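Local atomic coordinates of Cfl (Pectobacterium brasiliense, PDB entry 7A9J), a protein that probably uses ATP to activate carboxylic acids such as coronafacic acid for amide formation, as a ligase of the AMP-binding enzyme family. Residues A[486-489]-A[490-494]; A[438-441]-A[442-446]; A[54-57]-A[58-62]; A[77-80]-A[81-84]. The protein carries 1 engineered substitution. All coordinates share one frame; numbering follows the deposited sequence.

Contact 1: A[486-489]-A[490-494]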
loop_
_atom_site.group_PDB
_atom_site.type_symbol
_atom_site.label_atom_id
_atom_site.label_comp_id
_atom_site.label_asym_id
_atom_site.label_seq_id
_atom_site.Cartn_x
_atom_site.Cartn_y
_atom_site.Cartn_z
ATOM N N SER A 486 -34.333 18.077 -1.239
ATOM C CA SER A 486 -35.377 17.199 -0.722
ATOM C C SER A 486 -34.826 15.807 -0.425
ATOM O O SER A 486 -35.147 15.217 0.613
ATOM C CB SER A 486 -36.556 17.133 -1.700
ATOM O OG SER A 486 -36.191 16.492 -2.905
ATOM N N TYR A 487 -33.968 15.284 -1.301
ATOM C CA TYR A 487 -33.341 13.983 -1.062
ATOM C C TYR A 487 -32.545 13.972 0.244
ATOM O O TYR A 487 -32.583 12.986 0.994
ATOM C CB TYR A 487 -32.449 13.623 -2.258
ATOM C CG TYR A 487 -31.532 12.437 -2.059
ATOM C CD1 TYR A 487 -31.993 11.133 -2.190
ATOM C CD2 TYR A 487 -30.194 12.628 -1.754
ATOM C CE1 TYR A 487 -31.127 10.044 -2.009
ATOM C CE2 TYR A 487 -29.335 11.566 -1.575
ATOM C CZ TYR A 487 -29.795 10.281 -1.701
ATOM O OH TYR A 487 -28.904 9.246 -1.511
ATOM N N LEU A 488 -31.821 15.061 0.538
ATOM C CA LEU A 488 -31.055 15.113 1.780
ATOM C C LEU A 488 -31.959 15.239 3.011
ATOM O O LEU A 488 -31.621 14.714 4.076
ATOM C CB LEU A 488 -30.046 16.261 1.728
ATOM C CG LEU A 488 -28.896 16.092 0.733
ATOM C CD1 LEU A 488 -27.974 17.283 0.809
ATOM C CD2 LEU A 488 -28.098 14.861 1.035
ATOM N N SER A 489 -33.099 15.926 2.893
ATOM C CA SER A 489 -34.048 15.997 4.006
ATOM C C SER A 489 -34.452 14.612 4.497
ATOM O O SER A 489 -34.636 14.396 5.702
ATOM C CB SER A 489 -35.286 16.770 3.569
ATOM O OG SER A 489 -34.896 17.844 2.725
ATOM N N ASP A 490 -34.606 13.660 3.579
ATOM C CA ASP A 490 -34.999 12.311 3.951
ATOM C C ASP A 490 -33.837 11.466 4.457
ATOM O O ASP A 490 -34.079 10.411 5.051
ATOM C CB ASP A 490 -35.654 11.606 2.756
ATOM C CG ASP A 490 -36.750 12.451 2.091
ATOM O OD1 ASP A 490 -37.466 13.211 2.791
ATOM O OD2 ASP A 490 -36.898 12.349 0.852
ATOM N N ASN A 491 -32.586 11.888 4.250
ATOM C CA ASN A 491 -31.457 11.009 4.525
ATOM C C ASN A 491 -30.422 11.558 5.492
ATOM O O ASN A 491 -29.643 10.763 6.027
ATOM C CB ASN A 491 -30.740 10.630 3.218
ATOM C CG ASN A 491 -31.588 9.753 2.323
ATOM O OD1 ASN A 491 -31.768 8.566 2.585
ATOM N ND2 ASN A 491 -32.108 10.335 1.254
ATOM N N LEU A 492 -30.367 12.869 5.722
ATOM C CA LEU A 492 -29.339 13.453 6.576
ATOM C C LEU A 492 -29.952 14.478 7.511
ATOM O O LEU A 492 -30.907 15.173 7.152
ATOM C CB LEU A 492 -28.235 14.159 5.763
ATOM C CG LEU A 492 -27.116 13.225 5.314
ATOM C CD1 LEU A 492 -26.052 14.000 4.587
ATOM C CD2 LEU A 492 -26.512 12.461 6.489
ATOM N N ALA A 493 -29.364 14.605 8.696
ATOM C CA ALA A 493 -29.749 15.703 9.578
ATOM C C ALA A 493 -29.576 17.048 8.873
ATOM O O ALA A 493 -28.660 17.253 8.070
ATOM C CB ALA A 493 -28.920 15.667 10.862
ATOM N N HIS A 494 -30.459 17.990 9.201
ATOM C CA HIS A 494 -30.484 19.255 8.485
ATOM C C HIS A 494 -29.184 20.036 8.651
ATOM O O HIS A 494 -28.776 20.776 7.736
ATOM C CB HIS A 494 -31.687 20.085 8.956
ATOM C CG HIS A 494 -31.722 21.472 8.385
ATOM N ND1 HIS A 494 -31.010 22.523 8.931
ATOM C CD2 HIS A 494 -32.368 21.978 7.306
ATOM C CE1 HIS A 494 -31.210 23.611 8.208
ATOM N NE2 HIS A 494 -32.032 23.309 7.218
#
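One face of the Tyr487 ring carries the side-chain amide of Asn491: ND2 of Asn491 sits 3.4 Å above the ring plane, displaced toward the rim, with CE1 of Tyr487 its nearest ring atom at 3.4 Å. The amide is inclined rather than laid flat, its plane 46° from that of the ring. The ring also meets His447 edge-to-face, and its OH is hydrogen-bonded to the carbonyl O of Thr443. What fixes the amide is a short bond from ND2 of Asn491 to O of Tyr487, 2.7 Å, with the donor well tilted from the carbonyl plane. Asn491 has CG anti to its carbonyl carbon (chi1 -68°), which turns the amide back over the preceding turn, where Tyr487 offers both its ring and its carbonyl O. The backbone bonding loosens toward the helix end: Asp490 N is weakly bonded to O of Ser486 and O of Tyr487, whereas O of Leu488 accepts two bonds, from Leu492 N at 2.8 Å, in the carbonyl plane, and from Asn491 N at 3.0 Å, above it. Leu488 and Leu492 run side by side, CD2 of the former 4.2 Å from CD1 of the latter. Leu488, in the last turn of helix 481-491, and Leu492, just past its end, both pack on helix 437-445 and His497; the helix links strands 464-473 and 500-503 in a beta-alpha-beta unit.

Contact 2: A[438-441]-A[442-446]; sequences IEIE and NTLIQ
Ile440 and Leu444, one helical turn apart, point the same way and lie side by side, CG2 of Ile440 4.0 Å from CD1 of Leu444. Leu444 has CG anti to its carbonyl carbon (chi1 -75°), which sets the branch over the preceding turn, with CG 3.4 Å from O of Ile440. Both side chains pack on Val455 of strand 450-460. On another side of the helix, a water joins three residues: it donates to O of Glu439 at 2.8 Å, accepts from ND2 of Asn442 at 2.8 Å, and is weakly linked to OG1 of Thr443. The Glu439 carbonyl thus has a second donor besides Thr443 N, whose bond is long at 3.3 Å. One turn on, NE2 of Gln446 reaches back to O of Asn442 at 3.0 Å, and this acceptor lies in the plane of the Gln446 amide. The same NE2 is bonded to Gln320 of helix 316-326, while ND2 of Asn442 also gives a bond to O of Asn353. Glu439 forms a salt bridge with Lys496 and Glu441 one with Arg517, OE2 of Glu441 also accepting from Val455 N. The sheet side of helix 437-445 therefore combines the aliphatic pair with a polar bond, the water bridges within the helix, and the amides of Asn442 and Gln446 fasten it to Asn353 and helix 316-326, with Ile445 adding side-chain contact on Glu317 and Gln320.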
loop_
_atom_site.group_PDB
_atom_site.type_symbol
_atom_site.label_atom_id
_atom_site.label_comp_id
_atom_site.label_asym_id
_atom_site.label_seq_id
_atom_site.Cartn_x
_atom_site.Cartn_y
_atom_site.Cartn_z
ATOM N N ILE A 438 -16.919 13.461 4.073
ATOM C CA ILE A 438 -16.981 12.138 3.472
ATOM C C ILE A 438 -18.351 11.504 3.694
ATOM O O ILE A 438 -18.868 10.794 2.806
ATOM C CB ILE A 438 -15.819 11.266 3.989
ATOM C CG1 ILE A 438 -15.696 10.041 3.096
ATOM C CG2 ILE A 438 -16.040 10.740 5.400
ATOM C CD1 ILE A 438 -14.524 9.192 3.444
ATOM N N GLU A 439 -18.991 11.786 4.838
ATOM C CA GLU A 439 -20.314 11.222 5.082
ATOM C C GLU A 439 -21.368 11.863 4.167
ATOM O O GLU A 439 -22.250 11.170 3.631
ATOM C CB GLU A 439 -20.677 11.420 6.568
ATOM C CG GLU A 439 -22.070 10.965 6.984
ATOM C CD GLU A 439 -22.628 11.727 8.212
ATOM O OE1 GLU A 439 -21.859 12.093 9.131
ATOM O OE2 GLU A 439 -23.855 11.978 8.255
ATOM N N ILE A 440 -21.281 13.184 3.952
ATOM C CA ILE A 440 -22.246 13.839 3.076
ATOM C C ILE A 440 -22.056 13.388 1.638
ATOM O O ILE A 440 -23.037 13.147 0.919
ATOM C CB ILE A 440 -22.128 15.367 3.174
ATOM C CG1 ILE A 440 -22.353 15.832 4.606
ATOM C CG2 ILE A 440 -23.149 16.025 2.220
ATOM C CD1 ILE A 440 -22.035 17.294 4.798
ATOM N N GLU A 441 -20.794 13.321 1.188
ATOM C CA GLU A 441 -20.482 12.839 -0.161
ATOM C C GLU A 441 -21.046 11.451 -0.389
ATOM O O GLU A 441 -21.611 11.167 -1.455
ATOM C CB GLU A 441 -18.960 12.823 -0.379
ATOM C CG GLU A 441 -18.314 14.211 -0.473
ATOM C CD GLU A 441 -16.828 14.216 -0.113
ATOM O OE1 GLU A 441 -16.159 13.124 -0.110
ATOM O OE2 GLU A 441 -16.302 15.314 0.102
ATOM N N ASN A 442 -20.919 10.570 0.608
ATOM C CA ASN A 442 -21.419 9.213 0.426
ATOM C C ASN A 442 -22.922 9.202 0.200
ATOM O O ASN A 442 -23.421 8.437 -0.620
ATOM C CB ASN A 442 -21.056 8.329 1.617
ATOM C CG ASN A 442 -21.594 6.912 1.460
ATOM O OD1 ASN A 442 -21.141 6.146 0.596
ATOM N ND2 ASN A 442 -22.582 6.564 2.278
ATOM N N THR A 443 -23.653 10.075 0.888
ATOM C CA THR A 443 -25.093 10.165 0.678
ATOM C C THR A 443 -25.412 10.695 -0.715
ATOM O O THR A 443 -26.277 10.160 -1.411
ATOM C CB THR A 443 -25.702 11.070 1.753
ATOM O OG1 THR A 443 -25.494 10.461 3.031
ATOM C CG2 THR A 443 -27.208 11.251 1.500
ATOM N N LEU A 444 -24.726 11.766 -1.121
ATOM C CA LEU A 444 -25.023 12.431 -2.388
ATOM C C LEU A 444 -24.867 11.484 -3.560
ATOM O O LEU A 444 -25.751 11.385 -4.421
ATOM C CB LEU A 444 -24.100 13.641 -2.563
ATOM C CG LEU A 444 -24.449 14.851 -1.703
ATOM C CD1 LEU A 444 -23.310 15.841 -1.735
ATOM C CD2 LEU A 444 -25.761 15.499 -2.159
ATOM N N ILE A 445 -23.749 10.764 -3.606
ATOM C CA ILE A 445 -23.477 9.923 -4.762
ATOM C C ILE A 445 -24.479 8.755 -4.917
ATOM O O ILE A 445 -24.599 8.189 -6.014
ATOM C CB ILE A 445 -22.012 9.442 -4.685
ATOM C CG1 ILE A 445 -21.533 8.951 -6.054
ATOM C CG2 ILE A 445 -21.878 8.312 -3.677
ATOM C CD1 ILE A 445 -20.144 8.353 -6.029
ATOM N N GLN A 446 -25.231 8.389 -3.869
ATOM C CA GLN A 446 -26.246 7.353 -4.033
ATOM C C GLN A 446 -27.349 7.785 -4.985
ATOM O O GLN A 446 -28.022 6.926 -5.580
ATOM C CB GLN A 446 -26.868 6.970 -2.683
ATOM C CG GLN A 446 -25.875 6.499 -1.646
ATOM C CD GLN A 446 -24.862 5.545 -2.236
ATOM O OE1 GLN A 446 -25.225 4.591 -2.935
ATOM N NE2 GLN A 446 -23.581 5.832 -2.013
HETATM O O HOH W 1 -23.015 8.591 4.222
#

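Contact 3: A[54-57]-A[58-62]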
loop_
_atom_site.group_PDB
_atom_site.type_symbol
_atom_site.label_atom_id
_atom_site.label_comp_id
_atom_site.label_asym_id
_atom_site.label_seq_id
_atom_site.Cartn_x
_atom_site.Cartn_y
_atom_site.Cartn_z
ATOM N N LEU A 54 14.495 -21.592 -3.011
ATOM C CA LEU A 54 15.391 -21.834 -1.881
ATOM C C LEU A 54 16.841 -22.029 -2.337
ATOM O O LEU A 54 17.769 -21.499 -1.714
ATOM C CB LEU A 54 14.909 -23.031 -1.046
ATOM C CG LEU A 54 15.824 -23.495 0.097
ATOM C CD1 LEU A 54 15.936 -22.384 1.205
ATOM C CD2 LEU A 54 15.322 -24.793 0.680
ATOM N N LEU A 55 17.068 -22.783 -3.410
ATOM C CA LEU A 55 18.444 -22.968 -3.874
ATOM C C LEU A 55 19.068 -21.640 -4.268
ATOM O O LEU A 55 20.216 -21.381 -3.905
ATOM C CB LEU A 55 18.515 -23.936 -5.048
ATOM C CG LEU A 55 18.128 -25.366 -4.680
ATOM C CD1 LEU A 55 18.503 -26.207 -5.865
ATOM C CD2 LEU A 55 18.886 -25.846 -3.463
ATOM N N LEU A 56 18.308 -20.777 -4.964
ATOM C CA LEU A 56 18.813 -19.450 -5.351
ATOM C C LEU A 56 19.128 -18.585 -4.121
ATOM O O LEU A 56 20.191 -17.944 -4.040
ATOM C CB LEU A 56 17.772 -18.733 -6.229
ATOM C CG LEU A 56 18.039 -17.276 -6.631
ATOM C CD1 LEU A 56 19.385 -17.263 -7.390
ATOM C CD2 LEU A 56 16.914 -16.806 -7.535
ATOM N N ILE A 57 18.229 -18.611 -3.132
ATOM C CA ILE A 57 18.443 -17.879 -1.884
ATOM C C ILE A 57 19.728 -18.329 -1.225
ATOM O O ILE A 57 20.526 -17.509 -0.730
ATOM C CB ILE A 57 17.255 -18.104 -0.931
ATOM C CG1 ILE A 57 16.077 -17.301 -1.425
ATOM C CG2 ILE A 57 17.627 -17.602 0.482
ATOM C CD1 ILE A 57 14.731 -17.850 -0.907
ATOM N N GLN A 58 19.942 -19.644 -1.190
ATOM C CA GLN A 58 21.158 -20.174 -0.584
ATOM C C GLN A 58 22.405 -19.711 -1.320
ATOM O O GLN A 58 23.396 -19.356 -0.661
ATOM C CB GLN A 58 21.112 -21.713 -0.499
ATOM C CG GLN A 58 20.024 -22.142 0.513
ATOM C CD GLN A 58 19.858 -23.677 0.539
ATOM O OE1 GLN A 58 20.325 -24.392 -0.344
ATOM N NE2 GLN A 58 19.177 -24.158 1.550
ATOM N N ARG A 59 22.392 -19.734 -2.681
ATOM C CA ARG A 59 23.557 -19.274 -3.443
ATOM C C ARG A 59 23.839 -17.783 -3.177
ATOM O O ARG A 59 25.022 -17.391 -3.004
ATOM C CB ARG A 59 23.365 -19.524 -4.940
ATOM C CG ARG A 59 23.526 -20.992 -5.358
ATOM C CD ARG A 59 23.690 -21.114 -6.871
ATOM N NE ARG A 59 24.165 -22.470 -7.171
ATOM C CZ ARG A 59 25.254 -22.784 -7.852
ATOM N NH1 ARG A 59 25.535 -24.067 -8.037
ATOM N NH2 ARG A 59 26.045 -21.849 -8.371
ATOM N N ILE A 60 22.780 -16.971 -3.098
ATOM C CA ILE A 60 22.978 -15.543 -2.841
ATOM C C ILE A 60 23.591 -15.357 -1.460
ATOM O O ILE A 60 24.594 -14.647 -1.298
ATOM C CB ILE A 60 21.671 -14.736 -2.983
ATOM C CG1 ILE A 60 21.105 -14.783 -4.416
ATOM C CG2 ILE A 60 21.960 -13.253 -2.599
ATOM C CD1 ILE A 60 19.544 -14.470 -4.454
ATOM N N ALA A 61 23.052 -16.060 -0.460
ATOM C CA ALA A 61 23.638 -16.016 0.880
ATOM C C ALA A 61 25.115 -16.376 0.872
ATOM O O ALA A 61 25.926 -15.717 1.544
ATOM C CB ALA A 61 22.884 -16.941 1.831
ATOM N N THR A 62 25.502 -17.421 0.120
ATOM C CA THR A 62 26.910 -17.765 0.093
ATOM C C THR A 62 27.731 -16.677 -0.587
ATOM O O THR A 62 28.836 -16.360 -0.127
ATOM C CB THR A 62 27.092 -19.123 -0.591
ATOM O OG1 THR A 62 26.471 -20.126 0.236
ATOM C CG2 THR A 62 28.575 -19.466 -0.751
HETATM O O HOH W 2 21.844 -23.556 -3.193
#
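Gln58 lies across Leu54, its extended chain carrying the amide over the leucine branch: NE2 of Gln58 is 3.7 Å from CD1 of Leu54, and CG of Gln58 is 3.2 Å from O of Leu54. The other end of the amide leans toward Leu55, where OE1 of Gln58 is 3.7 Å from CD2 of Leu55. A water closes this edge, donating to O of Leu55 at 2.8 Å and, weakly, to OE1 of Gln58. A second pair, Leu56 and Ile60, two residues on and on another side of the helix, crosses at an angle, with CG of Leu56 3.9 Å from CD1 of Ile60. Ile60 keeps CG1 beside its own backbone N (chi1 -63°), bringing CG1 to 3.3 Å from O of Leu56. Behind the side chains, regular bonds hold the spacing: Gln58 N to Leu54 O, Arg59 N to Leu55 O, Ile60 N to Leu56 O and Ala61 N to Ile57 O, at 2.9 to 3.0 Å. Further out, Leu54 and Ile57 pack on Phe25 of helix 24-34, Leu56 and Ile60 on Ala87 of helix 83-95, and Arg59 NH2 is bonded to O of Ile167. Leu54, Ile57, Ile60 and Ala61 on the buried side, with Leu55, Gln58 and Arg59 less covered, give this part of helix 50-66 an amphipathic pattern, in the N-terminal part of this AMP-binding enzyme.

Contact 4: A[77-80]-A[81-84]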
loop_
_atom_site.group_PDB
_atom_site.type_symbol
_atom_site.label_atom_id
_atom_site.label_comp_id
_atom_site.label_asym_id
_atom_site.label_seq_id
_atom_site.Cartn_x
_atom_site.Cartn_y
_atom_site.Cartn_z
ATOM N N ILE A 77 18.852 -2.050 -1.602
ATOM C CA ILE A 77 18.305 -2.885 -2.661
ATOM C C ILE A 77 17.472 -1.985 -3.556
ATOM O O ILE A 77 16.631 -1.207 -3.074
ATOM C CB ILE A 77 17.442 -4.034 -2.099
ATOM C CG1 ILE A 77 18.284 -4.914 -1.168
ATOM C CG2 ILE A 77 16.966 -4.902 -3.254
ATOM C CD1 ILE A 77 17.509 -6.078 -0.567
ATOM N N HIS A 78 17.670 -2.118 -4.842
ATOM C CA HIS A 78 17.153 -1.052 -5.708
ATOM C C HIS A 78 16.826 -1.719 -7.049
ATOM O O HIS A 78 17.622 -1.697 -7.971
ATOM C CB HIS A 78 18.199 0.057 -5.819
ATOM C CG HIS A 78 17.775 1.276 -6.593
ATOM N ND1 HIS A 78 18.641 1.913 -7.472
ATOM C CD2 HIS A 78 16.657 2.055 -6.538
ATOM C CE1 HIS A 78 18.050 2.986 -7.969
ATOM N NE2 HIS A 78 16.867 3.122 -7.390
ATOM N N MET A 79 15.643 -2.346 -7.141
ATOM C CA MET A 79 15.314 -3.078 -8.361
ATOM C C MET A 79 13.803 -3.250 -8.539
ATOM O O MET A 79 13.009 -3.124 -7.587
ATOM C CB MET A 79 16.019 -4.432 -8.393
ATOM C CG MET A 79 15.610 -5.416 -7.414
ATOM S SD MET A 79 16.514 -7.058 -7.630
ATOM C CE MET A 79 18.257 -6.597 -7.594
ATOM N N GLY A 80 13.422 -3.422 -9.812
ATOM C CA GLY A 80 12.037 -3.670 -10.183
ATOM C C GLY A 80 11.643 -5.104 -9.862
ATOM O O GLY A 80 12.400 -5.859 -9.255
ATOM N N ASN A 81 10.390 -5.461 -10.178
ATOM C CA ASN A 81 9.888 -6.758 -9.727
ATOM C C ASN A 81 10.594 -7.892 -10.494
ATOM O O ASN A 81 10.509 -7.949 -11.716
ATOM C CB ASN A 81 8.405 -6.858 -9.995
ATOM C CG ASN A 81 7.623 -5.826 -9.202
ATOM O OD1 ASN A 81 8.169 -5.152 -8.315
ATOM N ND2 ASN A 81 6.392 -5.553 -9.676
ATOM N N CYS A 82 11.271 -8.748 -9.782
ATOM C CA CYS A 82 11.899 -9.922 -10.423
ATOM C C CYS A 82 12.101 -10.980 -9.352
ATOM O O CYS A 82 11.987 -10.711 -8.140
ATOM C CB CYS A 82 13.211 -9.546 -11.128
ATOM S SG CYS A 82 14.456 -8.878 -9.996
ATOM N N PHE A 83 12.452 -12.208 -9.814
ATOM C CA PHE A 83 12.610 -13.273 -8.828
ATOM C C PHE A 83 13.844 -12.999 -7.951
ATOM O O PHE A 83 13.890 -13.369 -6.770
ATOM C CB PHE A 83 12.832 -14.640 -9.530
ATOM C CG PHE A 83 11.687 -15.115 -10.397
ATOM C CD1 PHE A 83 10.419 -14.470 -10.359
ATOM C CD2 PHE A 83 11.866 -16.242 -11.212
ATOM C CE1 PHE A 83 9.378 -14.961 -11.164
ATOM C CE2 PHE A 83 10.867 -16.738 -12.027
ATOM C CZ PHE A 83 9.590 -16.103 -12.011
ATOM N N GLU A 84 14.843 -12.323 -8.525
ATOM C CA GLU A 84 16.042 -12.011 -7.759
ATOM C C GLU A 84 15.744 -11.107 -6.582
ATOM O O GLU A 84 16.446 -11.219 -5.553
ATOM C CB GLU A 84 17.117 -11.343 -8.645
ATOM C CG GLU A 84 17.734 -12.354 -9.621
ATOM C CD GLU A 84 16.848 -12.628 -10.848
ATOM O OE1 GLU A 84 15.812 -11.968 -11.071
ATOM O OE2 GLU A 84 17.239 -13.511 -11.632
HETATM O O HOH W 3 10.063 -3.343 -7.240
#
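This is a sulfur-to-sulfur contact across the short, extended loop where the chain leaves strand 74-78 and enters helix 83-95: SD of Met79 lies 3.6 Å from SG of Cys82. It is a non-bonded apolar contact, closed by side chains rather than by a direct hydrogen bond between the two segments. Both side chains begin alike, the gamma atom set between backbone N and carbonyl carbon (chi1 67° in Met79, 61° in Cys82). The methionine chain then bends at chi3, turning its methyl group away from the cysteine. SD of Met79 also nears the first turn of the helix, 4.4 Å from CB of Glu84. SG of Cys82 comes within 3.7 Å of O of Gly80, packing against the carbonyl of the residue two before it. Cys82 occupies the N-cap position of the helix. A water also bridges the backbone of one segment to a side chain of the other, donating to O of Met79 at 3.0 Å and to OD1 of Asn81 at 2.8 Å. The Asn81 amide is gripped further by loops elsewhere, OD1 accepting from Leu237 N and ND2 donating to Leu259 O, while Gly80 N is bonded to Asp126 OD2. A phosphate ion, probably from the crystallisation liquor, lies about 4 Å from Gly80. The connection opens the beta-alpha-beta unit of strand 74-78, helix 83-95 and strand 98-101; Ile77 pairs through its backbone with strand 98-101, His78 with strand 122-125, and Met79 packs on Leu85 of the helix.

In the fold
From the N terminus, contact 3 comes first, inside helix 50-66; contact 4 follows in the short loop that joins strand 74-78 to helix 83-95. Their centres are about 15 Å apart, without touching, and helix 83-95, which leaves contact 4, packs on the helix of contact 3. Far along the chain, contact 2 lies within helix 437-445 and contact 1 at the end of helix 481-491, in the AMP-binding C-terminal family region. These two touch directly, about 11 Å between centres, so the two helices pack on each other. All four are local and in series: none nests in or crosses another. The two pairs lie on opposite sides of the chain's centre.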